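Local coordinates for tyrosine-protein phosphatase YwqE (Bacillus subtilis, PDB 3QY7) that removes phosphate from phosphotyrosine-containing bacterial proteins, working as a manganese-dependent protein tyrosine phosphatase of the metal-dependent hydrolase superfamily, at residues Gln79-Tyr84 and Ile105-Pro110; Gly165-Ile170 and Gln206-Val211; Ala28-Gly33 and Glu69-His74; Ile2-His7 and Glu226-Leu231. All blocks are in the same frame, centred on the assembly; numbering follows the deposited sequence.

Contact 1. Residues Gln79-Tyr84 and Ile105-Pro110; sequences QEIRIY and ILIEFP. With FE (Fe (III) ion), chain B; FE (Fe (III) ion), chain C.
Arg82 lays its guanidinium against Pro110, whose CA stands 3.9 Å above the guanidinium plane of Arg82, offset toward the rim. Bends at chi2 (73°) and chi3 (62°) fold the chain back and put NE beside the carboxylate of Glu108. This salt bridge is short and nearly straight (Arg82 NE to Glu108 OE2 2.8 Å, 173° at the hydrogen). The acceptor lies in the guanidinium plane, yet the donor comes to Glu108 from above the carboxylate plane. A water joins the same two side chains, accepting from Arg82 NH2 and donating to Glu108 OE1.

That OE1 of Glu108 also binds the iron of chain B, at 2.1 Å. Glu80, extended beyond CG, bridges the two irons: its OE2 binds the iron of chain B and its OE1 the iron of chain C. Glu80 OE2 and Glu108 OE1 are therefore only 2.9 Å apart, held together by the shared metal; His136 completes the protein ligands of this iron.

Beneath the carboxylates, parallel strands pair through Ile81 N to Leu106 O (2.9 Å), Glu108 N to Ile81 O and Ile83 N to Glu108 O. Ile81 and Ile107 point to the face opposite the carboxylates, and just past the strand Ile83 CB meets Ile107 CG2 at 3.8 Å, backed by helix 118-127. This is a beta-alpha-beta unit of a TIM barrel carrying the multinuclear metal site of a PHP-type phosphatase.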
loop_
_atom_site.group_PDB
_atom_site.type_symbol
_atom_site.label_atom_id
_atom_site.label_comp_id
_atom_site.label_asym_id
_atom_site.label_seq_id
_atom_site.Cartn_x
_atom_site.Cartn_y
_atom_site.Cartn_z
ATOM N N GLN A 79 5.934 -1.684 -6.794
ATOM C CA GLN A 79 4.866 -1.477 -7.779
ATOM C C GLN A 79 3.529 -1.724 -7.112
ATOM O O GLN A 79 3.420 -2.515 -6.172
ATOM C CB GLN A 79 4.992 -2.490 -8.939
ATOM C CG GLN A 79 5.937 -2.085 -10.040
ATOM C CD GLN A 79 6.031 -3.154 -11.119
ATOM O OE1 GLN A 79 5.859 -4.340 -10.853
ATOM N NE2 GLN A 79 6.318 -2.724 -12.344
ATOM N N GLU A 80 2.496 -1.048 -7.611
ATOM C CA GLU A 80 1.131 -1.444 -7.297
ATOM C C GLU A 80 0.663 -2.271 -8.496
ATOM O O GLU A 80 0.631 -1.779 -9.630
ATOM C CB GLU A 80 0.219 -0.225 -7.092
ATOM C CG GLU A 80 -1.245 -0.666 -6.767
ATOM C CD GLU A 80 -2.201 0.485 -6.529
ATOM O OE1 GLU A 80 -1.777 1.633 -6.616
ATOM O OE2 GLU A 80 -3.374 0.215 -6.237
ATOM N N ILE A 81 0.351 -3.533 -8.237
ATOM C CA ILE A 81 0.056 -4.486 -9.324
ATOM C C ILE A 81 -1.431 -4.839 -9.347
ATOM O O ILE A 81 -1.921 -5.575 -8.506
ATOM C CB ILE A 81 0.905 -5.766 -9.158
ATOM C CG1 ILE A 81 2.393 -5.398 -9.048
ATOM C CG2 ILE A 81 0.620 -6.765 -10.314
ATOM C CD1 ILE A 81 3.295 -6.542 -8.584
ATOM N N ARG A 82 -2.147 -4.296 -10.327
ATOM C CA ARG A 82 -3.519 -4.718 -10.558
ATOM C C ARG A 82 -3.498 -6.205 -10.875
ATOM O O ARG A 82 -2.792 -6.635 -11.795
ATOM C CB ARG A 82 -4.128 -3.935 -11.718
ATOM C CG ARG A 82 -5.521 -4.416 -12.140
ATOM C CD ARG A 82 -6.583 -4.011 -11.107
ATOM N NE ARG A 82 -6.688 -2.560 -10.964
ATOM C CZ ARG A 82 -7.378 -1.769 -11.782
ATOM N NH1 ARG A 82 -8.045 -2.290 -12.816
ATOM N NH2 ARG A 82 -7.407 -0.457 -11.566
ATOM N N ILE A 83 -4.283 -6.973 -10.125
ATOM C CA ILE A 83 -4.278 -8.431 -10.229
ATOM C C ILE A 83 -4.513 -8.878 -11.669
ATOM O O ILE A 83 -5.284 -8.266 -12.397
ATOM C CB ILE A 83 -5.315 -9.061 -9.255
ATOM C CG1 ILE A 83 -5.096 -10.571 -9.079
ATOM C CG2 ILE A 83 -6.757 -8.688 -9.650
ATOM C CD1 ILE A 83 -5.878 -11.174 -7.910
ATOM N N TYR A 84 -3.786 -9.910 -12.071
ATOM C CA TYR A 84 -4.032 -10.596 -13.348
ATOM C C TYR A 84 -3.544 -12.022 -13.206
ATOM O O TYR A 84 -2.875 -12.356 -12.231
ATOM C CB TYR A 84 -3.415 -9.855 -14.551
ATOM C CG TYR A 84 -1.905 -9.755 -14.568
ATOM C CD1 TYR A 84 -1.244 -8.781 -13.819
ATOM C CD2 TYR A 84 -1.137 -10.612 -15.354
ATOM C CE1 TYR A 84 0.134 -8.674 -13.847
ATOM C CE2 TYR A 84 0.246 -10.515 -15.386
ATOM C CZ TYR A 84 0.880 -9.541 -14.622
ATOM O OH TYR A 84 2.257 -9.433 -14.654
ATOM N N ILE A 105 4.153 -8.352 -1.702
ATOM C CA ILE A 105 3.818 -7.881 -3.032
ATOM C C ILE A 105 2.470 -7.183 -2.956
ATOM O O ILE A 105 1.547 -7.707 -2.319
ATOM C CB ILE A 105 3.825 -9.044 -4.089
ATOM C CG1 ILE A 105 3.430 -8.554 -5.480
ATOM C CG2 ILE A 105 3.035 -10.260 -3.619
ATOM C CD1 ILE A 105 3.549 -9.626 -6.569
ATOM N N LEU A 106 2.385 -5.997 -3.559
ATOM C CA LEU A 106 1.172 -5.162 -3.472
ATOM C C LEU A 106 0.256 -5.445 -4.647
ATOM O O LEU A 106 0.560 -5.098 -5.783
ATOM C CB LEU A 106 1.562 -3.674 -3.408
ATOM C CG LEU A 106 0.407 -2.688 -3.160
ATOM C CD1 LEU A 106 -0.232 -2.913 -1.800
ATOM C CD2 LEU A 106 0.910 -1.264 -3.301
ATOM N N ILE A 107 -0.856 -6.112 -4.341
ATOM C CA ILE A 107 -1.822 -6.558 -5.335
ATOM C C ILE A 107 -3.110 -5.773 -5.137
ATOM O O ILE A 107 -3.652 -5.741 -4.029
ATOM C CB ILE A 107 -2.104 -8.071 -5.162
ATOM C CG1 ILE A 107 -0.811 -8.891 -5.300
ATOM C CG2 ILE A 107 -3.183 -8.564 -6.159
ATOM C CD1 ILE A 107 -0.147 -8.804 -6.644
ATOM N N GLU A 108 -3.591 -5.174 -6.217
ATOM C CA GLU A 108 -4.801 -4.357 -6.202
ATOM C C GLU A 108 -5.885 -5.057 -7.002
ATOM O O GLU A 108 -5.649 -5.441 -8.144
ATOM C CB GLU A 108 -4.513 -3.002 -6.842
ATOM C CG GLU A 108 -5.673 -2.013 -6.774
ATOM C CD GLU A 108 -5.624 -0.966 -7.866
ATOM O OE1 GLU A 108 -5.979 0.203 -7.594
ATOM O OE2 GLU A 108 -5.225 -1.282 -9.004
ATOM N N PHE A 109 -7.057 -5.206 -6.387
ATOM C CA PHE A 109 -8.269 -5.689 -7.072
ATOM C C PHE A 109 -8.886 -4.557 -7.891
ATOM O O PHE A 109 -8.824 -3.403 -7.502
ATOM C CB PHE A 109 -9.311 -6.181 -6.053
ATOM C CG PHE A 109 -8.854 -7.322 -5.177
ATOM C CD1 PHE A 109 -7.996 -8.313 -5.664
ATOM C CD2 PHE A 109 -9.306 -7.423 -3.867
ATOM C CE1 PHE A 109 -7.590 -9.367 -4.850
ATOM C CE2 PHE A 109 -8.921 -8.484 -3.037
ATOM C CZ PHE A 109 -8.045 -9.473 -3.535
ATOM N N PRO A 110 -9.520 -4.891 -9.025
ATOM C CA PRO A 110 -10.366 -3.899 -9.669
ATOM C C PRO A 110 -11.389 -3.362 -8.669
ATOM O O PRO A 110 -11.799 -4.083 -7.759
ATOM C CB PRO A 110 -11.066 -4.704 -10.765
ATOM C CG PRO A 110 -10.969 -6.110 -10.344
ATOM C CD PRO A 110 -9.642 -6.213 -9.653
HETATM FE FE FE B . -5.073 1.444 -6.147
HETATM FE FE FE C . -2.238 3.312 -5.347
HETATM O O HOH W 1 4.612 -4.884 -5.187
HETATM O O HOH W 2 -6.588 1.550 -9.894
HETATM O O HOH W 3 -6.801 2.847 -6.321
HETATM O O HOH W 4 -3.956 2.678 -4.943
#

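Contact 2. Residues Gly165-Ile170 and Gln206-Val211; sequences GSLAGI and QEALYV
Leu167 O lies against both methyls of Val211, with CG1 and CG2 of Val211 each 3.7 Å from that Leu167 oxygen. The valine's first torsion (163°) turns CG1 anti to the backbone N and CG2 anti to the carbonyl carbon, so the fork of the side chain faces the carbonyl. These are van der Waals contacts, and no hydrogen bond crosses between 165-170 and 206-211. The carbonyl that does take bonds is Gly165 O, at the end of the first helix: it receives Ile170 N at 3.2 Å and, more weakly, Gly169 N, while Gly169 turns away with a positive phi of 90°.

One turn before Val211 on the second helix, Ala208 offers only a methyl: its CB meets CB of Leu167 at 3.9 Å. The touching atom of Leu167 is thus the root of its side chain, not the branched end. Beside it, Ala168 CB abuts Glu207 CB, also at 3.9 Å, so the acidic residue takes part through its first carbon. With small groups facing each other, the backbones come close, and the CA atoms of Ala168 and Ala208 are 4.8 Å apart.

His204 touches Ala168, and helix 173-184 adds Ser179 against Leu167 and Lys176 against Val211. The pairing is close helix packing, with an alanine on each side, in the outer layer of the TIM barrel, where the short helix 164-168 ends in a Schellman motif beside helix 205-216.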
loop_
_atom_site.group_PDB
_atom_site.type_symbol
_atom_site.label_atom_id
_atom_site.label_comp_id
_atom_site.label_asym_id
_atom_site.label_seq_id
_atom_site.Cartn_x
_atom_site.Cartn_y
_atom_site.Cartn_z
ATOM N N GLY A 165 -5.784 8.250 4.250
ATOM C CA GLY A 165 -6.875 9.184 3.971
ATOM C C GLY A 165 -8.254 8.642 4.312
ATOM O O GLY A 165 -9.125 9.395 4.756
ATOM N N SER A 166 -8.470 7.342 4.109
ATOM C CA SER A 166 -9.752 6.709 4.440
ATOM C C SER A 166 -10.081 6.847 5.913
ATOM O O SER A 166 -11.198 7.243 6.277
ATOM C CB SER A 166 -9.746 5.224 4.060
ATOM O OG SER A 166 -9.560 5.078 2.668
ATOM N N LEU A 167 -9.114 6.497 6.755
ATOM C CA LEU A 167 -9.205 6.659 8.199
ATOM C C LEU A 167 -9.365 8.119 8.618
ATOM O O LEU A 167 -10.071 8.395 9.592
ATOM C CB LEU A 167 -7.976 6.052 8.889
ATOM C CG LEU A 167 -7.918 4.513 8.875
ATOM C CD1 LEU A 167 -6.540 4.017 9.253
ATOM C CD2 LEU A 167 -8.996 3.889 9.778
ATOM N N ALA A 168 -8.730 9.028 7.874
ATOM C CA ALA A 168 -8.714 10.463 8.205
ATOM C C ALA A 168 -9.985 11.182 7.749
ATOM O O ALA A 168 -10.233 12.323 8.149
ATOM C CB ALA A 168 -7.478 11.138 7.612
ATOM N N GLY A 169 -10.779 10.520 6.910
ATOM C CA GLY A 169 -12.056 11.069 6.432
ATOM C C GLY A 169 -12.014 11.903 5.160
ATOM O O GLY A 169 -13.062 12.412 4.727
ATOM N N ILE A 170 -10.836 12.042 4.539
ATOM C CA ILE A 170 -10.702 12.915 3.346
ATOM C C ILE A 170 -11.363 12.360 2.082
ATOM O O ILE A 170 -11.469 13.050 1.057
ATOM C CB ILE A 170 -9.236 13.345 3.053
ATOM C CG1 ILE A 170 -8.411 12.163 2.530
ATOM C CG2 ILE A 170 -8.612 14.037 4.285
ATOM C CD1 ILE A 170 -7.010 12.520 2.059
ATOM N N GLN A 206 -0.460 11.502 10.024
ATOM C CA GLN A 206 -0.651 11.753 11.452
ATOM C C GLN A 206 -2.123 11.758 11.826
ATOM O O GLN A 206 -2.499 11.251 12.904
ATOM C CB GLN A 206 0.035 13.059 11.857
ATOM C CG GLN A 206 1.563 12.977 11.785
ATOM C CD GLN A 206 2.185 11.950 12.720
ATOM O OE1 GLN A 206 1.664 11.659 13.801
ATOM N NE2 GLN A 206 3.311 11.396 12.303
ATOM N N GLU A 207 -2.946 12.289 10.932
ATOM C CA GLU A 207 -4.385 12.344 11.134
ATOM C C GLU A 207 -4.962 10.935 11.322
ATOM O O GLU A 207 -5.715 10.687 12.273
ATOM C CB GLU A 207 -5.030 13.105 9.979
ATOM C CG GLU A 207 -4.610 14.586 9.928
ATOM C CD GLU A 207 -3.376 14.922 9.067
ATOM O OE1 GLU A 207 -2.413 14.116 8.923
ATOM O OE2 GLU A 207 -3.375 16.066 8.542
ATOM N N ALA A 208 -4.564 10.016 10.441
ATOM C CA ALA A 208 -4.964 8.610 10.520
ATOM C C ALA A 208 -4.485 7.926 11.798
ATOM O O ALA A 208 -5.242 7.169 12.406
ATOM C CB ALA A 208 -4.492 7.839 9.277
ATOM N N LEU A 209 -3.239 8.192 12.204
ATOM C CA LEU A 209 -2.699 7.588 13.425
ATOM C C LEU A 209 -3.465 8.089 14.639
ATOM O O LEU A 209 -3.769 7.320 15.541
ATOM C CB LEU A 209 -1.204 7.876 13.584
ATOM C CG LEU A 209 -0.378 7.160 12.515
ATOM C CD1 LEU A 209 1.030 7.736 12.483
ATOM C CD2 LEU A 209 -0.324 5.673 12.778
ATOM N N TYR A 210 -3.809 9.371 14.641
ATOM C CA TYR A 210 -4.574 9.921 15.764
ATOM C C TYR A 210 -5.961 9.264 15.855
ATOM O O TYR A 210 -6.427 8.930 16.941
ATOM C CB TYR A 210 -4.683 11.443 15.663
ATOM C CG TYR A 210 -5.359 12.093 16.854
ATOM C CD1 TYR A 210 -4.987 11.773 18.157
ATOM C CD2 TYR A 210 -6.366 13.041 16.667
ATOM C CE1 TYR A 210 -5.607 12.388 19.257
ATOM C CE2 TYR A 210 -6.992 13.657 17.756
ATOM C CZ TYR A 210 -6.615 13.316 19.044
ATOM O OH TYR A 210 -7.240 13.924 20.120
ATOM N N VAL A 211 -6.610 9.076 14.713
ATOM C CA VAL A 211 -7.889 8.377 14.673
ATOM C C VAL A 211 -7.742 6.972 15.267
ATOM O O VAL A 211 -8.540 6.559 16.115
ATOM C CB VAL A 211 -8.457 8.333 13.233
ATOM C CG1 VAL A 211 -9.548 7.271 13.096
ATOM C CG2 VAL A 211 -8.976 9.710 12.832
#

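Contact 3. Residues Ala28-Gly33 and Glu69-His74; sequences AAVRQG and EDIPLH
Val30 is the bump of this contact, and the bent chain of Ile71, Pro72 and Leu73 is the hollow that takes it. Its CG2 methyl goes deepest: Pro72 O lies 3.7 Å from Val30 CG2, and Ile71 CG2 lies 3.9 Å from the same methyl. The ring carbon CD of Pro72 and the CB of Leu73 add further contacts, each 4.1 Å from Val30 CG2. With CG1 anti to the backbone N (chi1 164°), the second methyl of Val30 comes instead to the outer part of the proline ring, near its CG. The valine and proline side chains cross at about a right angle.

The hollow owes its curvature to an inverse gamma turn centred on Pro72, closed by Leu73 N bonding to Ile71 O at 2.9 Å. The turn brings Ile71 CG2 and Leu73 CB to the same Val30 methyl. A smaller second fit lies beside it, where Ala29 CB receives the CD1 branch of Leu73 at 4.0 Å.

All contacts across the segments are apolar or van der Waals. Helix 19-31 ends just beyond, in a Schellman motif at Gly33. Leu66 of helix 52-68 touches both Ile71 and Leu73, Ile37 of strand 36-38 meets Ala29 and Leu73, and Arg35 borders Val30 and Pro72, so the loop leading into strand 74-76 is wedged between two helices and the neighbouring strand.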
loop_
_atom_site.group_PDB
_atom_site.type_symbol
_atom_site.label_atom_id
_atom_site.label_comp_id
_atom_site.label_asym_id
_atom_site.label_seq_id
_atom_site.Cartn_x
_atom_site.Cartn_y
_atom_site.Cartn_z
ATOM N N ALA A 28 6.121 17.053 1.970
ATOM C CA ALA A 28 4.923 16.767 2.768
ATOM C C ALA A 28 5.099 15.492 3.576
ATOM O O ALA A 28 4.722 15.435 4.751
ATOM C CB ALA A 28 3.717 16.661 1.893
ATOM N N ALA A 29 5.669 14.465 2.941
ATOM C CA ALA A 29 5.964 13.204 3.610
ATOM C C ALA A 29 6.842 13.425 4.831
ATOM O O ALA A 29 6.559 12.912 5.906
ATOM C CB ALA A 29 6.624 12.205 2.633
ATOM N N VAL A 30 7.881 14.245 4.670
ATOM C CA VAL A 30 8.808 14.500 5.750
ATOM C C VAL A 30 8.088 15.221 6.899
ATOM O O VAL A 30 8.292 14.878 8.066
ATOM C CB VAL A 30 10.017 15.314 5.255
ATOM C CG1 VAL A 30 10.780 15.926 6.414
ATOM C CG2 VAL A 30 10.957 14.429 4.419
ATOM N N ARG A 31 7.236 16.185 6.566
ATOM C CA ARG A 31 6.462 16.911 7.601
ATOM C C ARG A 31 5.555 15.961 8.407
ATOM O O ARG A 31 5.288 16.195 9.588
ATOM C CB ARG A 31 5.681 18.082 7.015
ATOM C CG ARG A 31 6.569 19.200 6.444
ATOM C CD ARG A 31 5.770 20.452 6.143
ATOM N NE ARG A 31 4.489 20.155 5.502
ATOM C CZ ARG A 31 4.272 20.122 4.189
ATOM N NH1 ARG A 31 5.254 20.382 3.320
ATOM N NH2 ARG A 31 3.048 19.841 3.743
ATOM N N GLN A 32 5.152 14.862 7.775
ATOM C CA GLN A 32 4.309 13.839 8.402
ATOM C C GLN A 32 5.093 12.785 9.196
ATOM O O GLN A 32 4.493 11.874 9.786
ATOM C CB GLN A 32 3.445 13.150 7.319
ATOM C CG GLN A 32 2.333 14.002 6.741
ATOM C CD GLN A 32 1.079 14.021 7.607
ATOM O OE1 GLN A 32 1.071 13.493 8.719
ATOM N NE2 GLN A 32 0.004 14.589 7.076
ATOM N N GLY A 33 6.422 12.890 9.222
ATOM C CA GLY A 33 7.249 11.937 9.950
ATOM C C GLY A 33 7.681 10.727 9.150
ATOM O O GLY A 33 8.230 9.786 9.702
ATOM N N GLU A 69 18.095 18.698 -3.173
ATOM C CA GLU A 69 17.185 19.615 -2.510
ATOM C C GLU A 69 17.251 19.583 -0.983
ATOM O O GLU A 69 16.465 20.259 -0.319
ATOM C CB GLU A 69 15.740 19.335 -2.961
ATOM C CG GLU A 69 15.465 19.472 -4.475
ATOM C CD GLU A 69 15.731 20.865 -5.045
ATOM O OE1 GLU A 69 15.699 21.860 -4.287
ATOM O OE2 GLU A 69 15.988 20.955 -6.267
ATOM N N ASP A 70 18.160 18.771 -0.436
ATOM C CA ASP A 70 18.347 18.634 1.009
ATOM C C ASP A 70 17.104 18.131 1.755
ATOM O O ASP A 70 16.796 18.587 2.862
ATOM C CB ASP A 70 18.827 19.954 1.629
ATOM C CG ASP A 70 19.576 19.738 2.926
ATOM O OD1 ASP A 70 20.312 18.735 3.019
ATOM O OD2 ASP A 70 19.407 20.539 3.872
ATOM N N ILE A 71 16.414 17.181 1.140
ATOM C CA ILE A 71 15.197 16.593 1.723
ATOM C C ILE A 71 15.512 15.198 2.283
ATOM O O ILE A 71 15.962 14.323 1.539
ATOM C CB ILE A 71 14.056 16.524 0.688
ATOM C CG1 ILE A 71 13.730 17.935 0.171
ATOM C CG2 ILE A 71 12.817 15.817 1.312
ATOM C CD1 ILE A 71 12.869 17.973 -1.078
ATOM N N PRO A 72 15.289 14.983 3.602
ATOM C CA PRO A 72 15.674 13.707 4.226
ATOM C C PRO A 72 14.612 12.627 3.995
ATOM O O PRO A 72 13.896 12.242 4.908
ATOM C CB PRO A 72 15.796 14.072 5.706
ATOM C CG PRO A 72 14.852 15.228 5.880
ATOM C CD PRO A 72 14.759 15.947 4.584
ATOM N N LEU A 73 14.519 12.164 2.764
ATOM C CA LEU A 73 13.622 11.089 2.415
ATOM C C LEU A 73 14.275 10.101 1.468
ATOM O O LEU A 73 14.869 10.511 0.543
ATOM C CB LEU A 73 12.374 11.632 1.772
ATOM C CG LEU A 73 11.330 10.535 1.568
ATOM C CD1 LEU A 73 10.282 10.586 2.488
ATOM C CD2 LEU A 73 10.878 10.338 0.189
ATOM N N HIS A 74 14.107 8.812 1.712
ATOM C CA HIS A 74 14.685 7.769 0.850
ATOM C C HIS A 74 13.566 6.994 0.176
ATOM O O HIS A 74 12.649 6.507 0.847
ATOM C CB HIS A 74 15.567 6.855 1.714
ATOM C CG HIS A 74 16.283 5.754 0.980
ATOM N ND1 HIS A 74 16.765 5.869 -0.307
ATOM C CD2 HIS A 74 16.681 4.534 1.415
ATOM C CE1 HIS A 74 17.383 4.753 -0.647
ATOM N NE2 HIS A 74 17.355 3.931 0.384
#

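Contact 4. Residues Ile2-His7 and Glu226-Leu231; sequences IDIHCH and ENAELL. With FE (Fe (III) ion), chain C.
In the PHP-type TIM barrel, Ile2 of the first strand, and Ile4 just after Asp3, pack against helix 219-232, while the residues that follow them carry metal ligands. Ala228 is the middle of the packing: its CB lies 3.6 Å from Ile2 O and 3.8 Å from Ile2 CB, and CG2 of Ile4 approaches that methyl to 3.9 Å. Ile4 CG1 takes the position between backbone N and carbonyl carbon (chi1 68°), which turns CG2 anti to the carbonyl carbon; Ile4 CD1 meets Leu231 CD1 at 4.2 Å. At the outer end, Ile2 CD1 lies against the carboxylate of Glu229, 3.3 Å from Glu229 OE2, a tight van der Waals contact.

Asp3, between the isoleucines, points away from the helix and bonds to Ser193. Past the packed residues, His5 NE2 and His7 NE2 each bind the iron of chain C at 2.1 Å. Gln161 and Asp13 hold the opposite ring nitrogens, ND1 of His5 and of His7 respectively, and Glu80 and Asp194 add carboxylate ligands. A first barrel strand leading to a His-X-His metal pair is characteristic of metal-dependent hydrolase barrels.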
loop_
_atom_site.group_PDB
_atom_site.type_symbol
_atom_site.label_atom_id
_atom_site.label_comp_id
_atom_site.label_asym_id
_atom_site.label_seq_id
_atom_site.Cartn_x
_atom_site.Cartn_y
_atom_site.Cartn_z
ATOM N N ILE A 2 7.740 4.415 7.724
ATOM C CA ILE A 2 7.860 3.907 6.359
ATOM C C ILE A 2 6.482 3.903 5.723
ATOM O O ILE A 2 5.531 3.402 6.315
ATOM C CB ILE A 2 8.404 2.479 6.398
ATOM C CG1 ILE A 2 9.809 2.476 7.013
ATOM C CG2 ILE A 2 8.418 1.832 5.007
ATOM C CD1 ILE A 2 10.191 1.123 7.508
ATOM N N ASP A 3 6.390 4.456 4.516
ATOM C CA ASP A 3 5.138 4.484 3.740
ATOM C C ASP A 3 5.277 3.447 2.640
ATOM O O ASP A 3 6.175 3.553 1.811
ATOM C CB ASP A 3 4.954 5.890 3.156
ATOM C CG ASP A 3 3.590 6.103 2.517
ATOM O OD1 ASP A 3 2.614 5.465 2.966
ATOM O OD2 ASP A 3 3.509 6.921 1.571
ATOM N N ILE A 4 4.406 2.434 2.648
ATOM C CA ILE A 4 4.584 1.280 1.754
ATOM C C ILE A 4 3.821 1.343 0.427
ATOM O O ILE A 4 3.892 0.403 -0.367
ATOM C CB ILE A 4 4.284 -0.080 2.454
ATOM C CG1 ILE A 4 2.792 -0.244 2.792
ATOM C CG2 ILE A 4 5.155 -0.231 3.686
ATOM C CD1 ILE A 4 2.369 -1.725 2.852
ATOM N N HIS A 5 3.057 2.418 0.218
ATOM C CA HIS A 5 2.226 2.574 -0.988
ATOM C C HIS A 5 2.152 4.065 -1.303
ATOM O O HIS A 5 1.606 4.834 -0.521
ATOM C CB HIS A 5 0.834 1.966 -0.711
ATOM C CG HIS A 5 -0.128 2.017 -1.865
ATOM N ND1 HIS A 5 -1.263 1.236 -1.883
ATOM C CD2 HIS A 5 -0.123 2.701 -3.035
ATOM C CE1 HIS A 5 -1.939 1.467 -3.001
ATOM N NE2 HIS A 5 -1.264 2.341 -3.721
ATOM N N CYS A 6 2.729 4.475 -2.431
ATOM C CA CYS A 6 2.859 5.905 -2.727
ATOM C C CYS A 6 3.191 6.114 -4.196
ATOM O O CYS A 6 4.024 5.405 -4.769
ATOM C CB CYS A 6 3.962 6.502 -1.856
ATOM S SG CYS A 6 3.952 8.301 -1.829
ATOM N N HIS A 7 2.530 7.085 -4.813
ATOM C CA HIS A 7 2.715 7.348 -6.224
ATOM C C HIS A 7 3.510 8.625 -6.398
ATOM O O HIS A 7 3.074 9.600 -7.028
ATOM C CB HIS A 7 1.345 7.351 -6.911
ATOM C CG HIS A 7 0.625 6.054 -6.757
ATOM N ND1 HIS A 7 0.680 5.062 -7.713
ATOM C CD2 HIS A 7 -0.096 5.550 -5.729
ATOM C CE1 HIS A 7 -0.028 4.024 -7.295
ATOM N NE2 HIS A 7 -0.494 4.285 -6.089
ATOM N N GLU A 226 4.964 -0.513 13.013
ATOM C CA GLU A 226 6.131 -1.397 13.039
ATOM C C GLU A 226 6.033 -2.474 11.954
ATOM O O GLU A 226 7.047 -2.995 11.517
ATOM C CB GLU A 226 6.377 -2.011 14.427
ATOM C CG GLU A 226 5.413 -3.120 14.830
ATOM C CD GLU A 226 5.793 -3.778 16.159
ATOM O OE1 GLU A 226 4.869 -4.165 16.919
ATOM O OE2 GLU A 226 7.010 -3.909 16.442
ATOM N N ASN A 227 4.820 -2.810 11.519
ATOM C CA ASN A 227 4.690 -3.782 10.439
ATOM C C ASN A 227 5.368 -3.307 9.163
ATOM O O ASN A 227 5.919 -4.110 8.450
ATOM C CB ASN A 227 3.236 -4.159 10.148
ATOM C CG ASN A 227 2.755 -5.316 10.996
ATOM O OD1 ASN A 227 3.549 -6.008 11.636
ATOM N ND2 ASN A 227 1.441 -5.535 11.004
ATOM N N ALA A 228 5.340 -2.000 8.902
ATOM C CA ALA A 228 6.075 -1.452 7.752
ATOM C C ALA A 228 7.594 -1.613 7.912
ATOM O O ALA A 228 8.288 -1.891 6.939
ATOM C CB ALA A 228 5.696 0.013 7.493
ATOM N N GLU A 229 8.090 -1.470 9.145
ATOM C CA GLU A 229 9.514 -1.693 9.443
ATOM C C GLU A 229 9.864 -3.166 9.257
ATOM O O GLU A 229 10.920 -3.507 8.698
ATOM C CB GLU A 229 9.877 -1.245 10.875
ATOM C CG GLU A 229 9.714 0.231 11.180
ATOM C CD GLU A 229 10.913 1.111 10.780
ATOM O OE1 GLU A 229 10.812 2.339 10.977
ATOM O OE2 GLU A 229 11.934 0.603 10.271
ATOM N N LEU A 230 8.981 -4.056 9.717
ATOM C CA LEU A 230 9.200 -5.484 9.508
ATOM C C LEU A 230 9.216 -5.833 8.033
ATOM O O LEU A 230 10.076 -6.586 7.575
ATOM C CB LEU A 230 8.150 -6.342 10.248
ATOM C CG LEU A 230 8.183 -6.254 11.772
ATOM C CD1 LEU A 230 6.899 -6.831 12.323
ATOM C CD2 LEU A 230 9.415 -6.966 12.358
ATOM N N LEU A 231 8.267 -5.277 7.283
ATOM C CA LEU A 231 8.223 -5.466 5.838
ATOM C C LEU A 231 9.523 -4.988 5.193
ATOM O O LEU A 231 10.105 -5.689 4.393
ATOM C CB LEU A 231 7.014 -4.733 5.239
ATOM C CG LEU A 231 6.895 -4.724 3.722
ATOM C CD1 LEU A 231 5.432 -4.606 3.277
ATOM C CD2 LEU A 231 7.741 -3.636 3.064
HETATM FE FE FE C . -2.238 3.312 -5.347
HETATM O O HOH W 4 -3.956 2.678 -4.943
#

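Contacts 1 and 4 meet at the metal site: their centres are 16 Å apart, and both reach the iron of chain C and the water bridging it to the iron of chain B. Leu106 CD2 also packs on His5 ND1 at 3.6 Å. Contacts 2 and 3 lie across the chain's centre from contact 1, about 23 and 27 Å from it between centres. Two bonds join them: Gln206 NE2 to Gln32 O (2.8 Å) and Glu207 OE1 to Gln32 NE2 (3.1 Å). Contact 4 touches neither. Of the four, contacts 1 and 4 carry metal ligands; contact 2 packs two helices and contact 3 packs helix 19-31 on the loop leading into strand 74-76.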